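Local structure of CdiI immunity protein (Yersinia kristensenii ATCC 33638, 5E3E) at the interface of chains A and B. The protein binds the C-terminal RNase A-like toxin domain of its cognate CdiA protein and so probably protects the cell that makes both from the toxin's nuclease activity. Coordinates in Å, arbitrary orientation; residue numbers count along the deposited sequence, not the author numbering. Chains: chain A, CdiI immunity protein; chain B, Large exoprotein involved in heme utilization or adhesion.

Contact 1: the interface of chains A and B. Residues chain A 19, 21, 25-26; chain B 4, 63, 108-109.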
# COMPACT_ATOMS: atom_id res chain seq x y z
N ASN A 19 -2.53 2.14 1.45
CA ASN A 19 -2.06 1.10 2.35
C ASN A 19 -3.20 0.67 3.30
O ASN A 19 -4.25 1.28 3.33
CB ASN A 19 -0.79 1.53 3.10
CG ASN A 19 -1.04 2.64 4.09
OD1 ASN A 19 -1.76 2.45 5.06
ND2 ASN A 19 -0.46 3.81 3.85
N ASP A 21 -3.70 1.05 6.27
CA ASP A 21 -4.02 2.06 7.26
C ASP A 21 -4.47 3.41 6.68
O ASP A 21 -4.47 4.42 7.41
CB ASP A 21 -2.80 2.29 8.13
CG ASP A 21 -2.24 0.99 8.69
OD1 ASP A 21 -3.02 0.19 9.20
OD2 ASP A 21 -1.04 0.78 8.59
N LEU A 25 -4.42 7.20 8.53
CA LEU A 25 -3.43 8.16 8.06
C LEU A 25 -4.02 9.34 7.36
O LEU A 25 -3.60 10.47 7.58
CB LEU A 25 -2.44 7.53 7.07
CG LEU A 25 -1.36 6.68 7.67
CD1 LEU A 25 -0.75 5.81 6.56
CD2 LEU A 25 -0.32 7.57 8.34
N PHE A 26 -4.99 9.08 6.47
CA PHE A 26 -5.47 10.14 5.58
C PHE A 26 -6.96 10.42 5.67
O PHE A 26 -7.41 11.56 5.53
CB PHE A 26 -5.12 9.78 4.13
CG PHE A 26 -3.68 9.44 3.90
CD1 PHE A 26 -2.68 10.39 4.09
CD2 PHE A 26 -3.31 8.17 3.48
CE1 PHE A 26 -1.35 10.09 3.82
CE2 PHE A 26 -1.99 7.86 3.23
CZ PHE A 26 -1.00 8.81 3.39
N LEU B 4 1.66 3.14 13.62
CA LEU B 4 0.65 2.35 12.91
C LEU B 4 1.06 0.91 12.66
O LEU B 4 0.19 0.05 12.50
CB LEU B 4 0.22 3.00 11.60
CG LEU B 4 -0.46 4.37 11.80
CD1 LEU B 4 -0.81 4.98 10.48
CD2 LEU B 4 -1.70 4.32 12.67
N TYR B 63 6.77 9.31 0.49
CA TYR B 63 6.97 7.99 1.14
C TYR B 63 7.88 7.13 0.29
O TYR B 63 8.09 7.42 -0.89
CB TYR B 63 5.61 7.28 1.32
CG TYR B 63 4.64 8.13 2.11
CD1 TYR B 63 3.83 9.08 1.47
CD2 TYR B 63 4.63 8.09 3.50
CE1 TYR B 63 2.98 9.91 2.19
CE2 TYR B 63 3.79 8.91 4.24
CZ TYR B 63 2.96 9.82 3.60
OH TYR B 63 2.12 10.68 4.30
N ILE B 108 6.31 4.54 8.86
CA ILE B 108 4.90 4.92 8.90
C ILE B 108 4.07 3.71 9.29
O ILE B 108 3.24 3.79 10.18
CB ILE B 108 4.44 5.45 7.54
CG1 ILE B 108 5.22 6.74 7.23
CG2 ILE B 108 2.95 5.72 7.52
CD1 ILE B 108 4.97 7.91 8.18
N THR B 109 4.29 2.61 8.58
CA THR B 109 3.60 1.35 8.92
C THR B 109 4.31 0.20 8.24
O THR B 109 5.30 0.39 7.53
CB THR B 109 2.11 1.39 8.52
OG1 THR B 109 1.38 0.29 9.11
CG2 THR B 109 1.93 1.43 7.05
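The loop and short helix 22-25 of the immunity protein, with A:Asp21 before it and A:Phe26 just after, meet three elements of the toxin: the 3-10 helix 4-8, strand 105-113 and the start of strand 63-68. A:Leu25 is the apolar core of this patch. Its branched end packs into the corner formed by B:Leu4 and B:Ile108. The methyl CD1 of B:Leu4 presses on the branch point, 3.3 Å from A:Leu25 CG, and it also touches CD2. This packing is tight. The leucines meet at a slant. On the adjoining side B:Ile108 offers its CG2 methyl, which lies 3.8 Å from A:Leu25 CD1 and about equally near CD2. In B:Ile108 CG1 stands beside the backbone N (chi1 -64°), which turns CG2 toward A:Leu25, while CG1 lies in plane at the edge of the B:Tyr63 ring.

Beside this core runs a polar link. The hydroxyl of B:Thr109 donates to the A:Asp21 carboxylate, with OG1 2.5 Å from OD2. The two groups reach out to each other, and the hydroxyl approaches close to the line of the C-O bond of OD2. A chi1 of -167° in B:Thr109 turns OG1 away from its own backbone N and toward the carboxylate. The A:Asp21 backbone is steadied in turn. Its N-H donates to A:Asn19 OD1 at 2.7 Å, in the plane of the amide carbonyl.

At the far end A:Phe26 turns its ring edge to B:Tyr63. The phenol oxygen sits in the plane of the phenylalanine ring, with OH 3.5 Å from A:Phe26 CE1. A:Leu25 CB lies over the centre of one face of that ring. The leucine thus supports the phenylalanine while its own tip packs on the toxin. In the fold, the immunity protein presents the segment after helix 8-17, through short helix 22-25 to A:Phe26. The toxin presents its 3-10 helix 4-8 and its last strand, with the start of strand 63-68 at one end.

Contact 2: the interface of chains A and B. Residues chain A 12, 16-17, 26, 39-40; chain B 62-63.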
# COMPACT_ATOMS: atom_id res chain seq x y z
N TYR A 12 2.89 3.14 -6.56
CA TYR A 12 3.18 4.04 -5.46
C TYR A 12 1.88 4.56 -4.82
O TYR A 12 1.74 4.46 -3.60
CB TYR A 12 4.04 5.21 -5.94
CG TYR A 12 4.33 6.23 -4.87
CD1 TYR A 12 5.15 5.93 -3.79
CD2 TYR A 12 3.77 7.48 -4.93
CE1 TYR A 12 5.43 6.86 -2.80
CE2 TYR A 12 4.02 8.41 -3.94
CZ TYR A 12 4.86 8.12 -2.88
OH TYR A 12 5.14 9.08 -1.89
N CYS A 16 1.48 2.88 -1.21
CA CYS A 16 1.94 3.76 -0.16
C CYS A 16 0.80 4.60 0.39
O CYS A 16 0.82 4.94 1.58
CB CYS A 16 3.09 4.65 -0.60
SG CYS A 16 4.64 3.75 -0.83
N TYR A 17 -0.12 5.04 -0.48
CA TYR A 17 -1.24 5.84 -0.03
C TYR A 17 -2.40 4.93 0.32
O TYR A 17 -2.89 5.03 1.45
CB TYR A 17 -1.64 6.92 -1.06
CG TYR A 17 -0.71 8.12 -0.96
CD1 TYR A 17 0.52 8.13 -1.58
CD2 TYR A 17 -1.08 9.23 -0.17
CE1 TYR A 17 1.37 9.21 -1.44
CE2 TYR A 17 -0.26 10.32 -0.05
CZ TYR A 17 0.96 10.31 -0.69
OH TYR A 17 1.80 11.40 -0.54
N PHE A 26 -4.99 9.08 6.47
CA PHE A 26 -5.47 10.14 5.58
C PHE A 26 -6.96 10.42 5.67
O PHE A 26 -7.41 11.56 5.53
CB PHE A 26 -5.12 9.78 4.13
CG PHE A 26 -3.68 9.44 3.90
CD1 PHE A 26 -2.68 10.39 4.09
CD2 PHE A 26 -3.31 8.17 3.48
CE1 PHE A 26 -1.35 10.09 3.82
CE2 PHE A 26 -1.99 7.86 3.23
CZ PHE A 26 -1.00 8.81 3.39
N THR A 39 0.82 16.39 -1.38
CA THR A 39 2.15 16.00 -0.96
C THR A 39 3.11 15.82 -2.13
O THR A 39 4.27 16.28 -2.06
CB THR A 39 2.06 14.67 -0.14
OG1 THR A 39 1.22 14.86 0.99
CG2 THR A 39 3.44 14.25 0.34
N GLU A 40 2.63 15.21 -3.22
CA GLU A 40 3.50 14.81 -4.31
C GLU A 40 3.58 15.90 -5.38
O GLU A 40 2.76 16.84 -5.41
CB GLU A 40 3.03 13.51 -4.94
CG GLU A 40 2.83 12.35 -3.94
CD GLU A 40 4.08 11.96 -3.16
OE1 GLU A 40 5.20 12.20 -3.65
OE2 GLU A 40 3.99 11.31 -2.08
N GLY B 62 6.89 11.64 -1.02
CA GLY B 62 6.45 11.70 0.37
C GLY B 62 6.78 10.45 1.16
O GLY B 62 7.02 10.53 2.39
N TYR B 63 6.77 9.31 0.49
CA TYR B 63 6.97 7.99 1.14
C TYR B 63 7.88 7.13 0.29
O TYR B 63 8.09 7.42 -0.89
CB TYR B 63 5.61 7.28 1.32
CG TYR B 63 4.64 8.13 2.11
CD1 TYR B 63 3.83 9.08 1.47
CD2 TYR B 63 4.63 8.09 3.50
CE1 TYR B 63 2.98 9.91 2.19
CE2 TYR B 63 3.79 8.91 4.24
CZ TYR B 63 2.96 9.82 3.60
OH TYR B 63 2.12 10.68 4.30
O HOH W 1 1.22 12.89 3.15
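The ring of B:Tyr63 fills the apolar centre, against A:Tyr17 and A:Phe26. A:Tyr17 and B:Tyr63 meet edge-to-face, with their planes at 87°. B:Tyr63 gives the edge. It sits over the face of A:Tyr17, displaced toward the hydroxyl end, with CE1 3.5 Å from A:Tyr17 CZ and 3.3 Å from A:Tyr17 OH. At the base of the ring, B:Tyr63 CB rests on A:Cys16 CB at 4.1 Å.

Outward, A:Tyr12 meets the toxin backbone. With CG anti to the backbone N (chi1 177°), its phenol reaches B:Tyr63, whose N-H donates to A:Tyr12 OH at 2.9 Å. The carboxylate of A:Glu40 organises the rim. Its OE2 accepts from A:Tyr12 OH at 2.5 Å, from above the carboxylate plane, and from A:Tyr17 OH at 2.7 Å, on the anti side. B:Gly62 N-H is shared by both carboxylate oxygens, on their syn sides, and lies 3.1 Å from OE2. Three donors on OE2 would favour a charged carboxylate. By accepting from both phenols the carboxylate probably fixes the two rings that receive B:Tyr63. A:Thr39 adds CG2 against B:Gly62 CA. Its OG1 is joined to B:Tyr63 OH through a water.

In the fold, B:Gly62 precedes strand 63-68, which B:Tyr63 begins. The pair bears on helix 8-17 and on the end of helix 29-39 with the following A:Glu40.

The C-alpha centres of contact 1 and contact 2 lie about 9 Å apart, and A:Phe26 and B:Tyr63 belong to both, so the two form one continuous stretch of the toxin-immunity interface. The tyrosine joins them: its hydroxyl end borders contact 1, while its ring and backbone N anchor contact 2. On the immunity protein, contact 2 uses helix 8-17 and the end of helix 29-39, and contact 1 the segment after helix 8-17, through helix 22-25. On the toxin, contact 1 adds the first and last elements, and contact 2 the glycine before strand 63-68. Recognition thus draws on parts distant in sequence, consistent with binding of the folded domain.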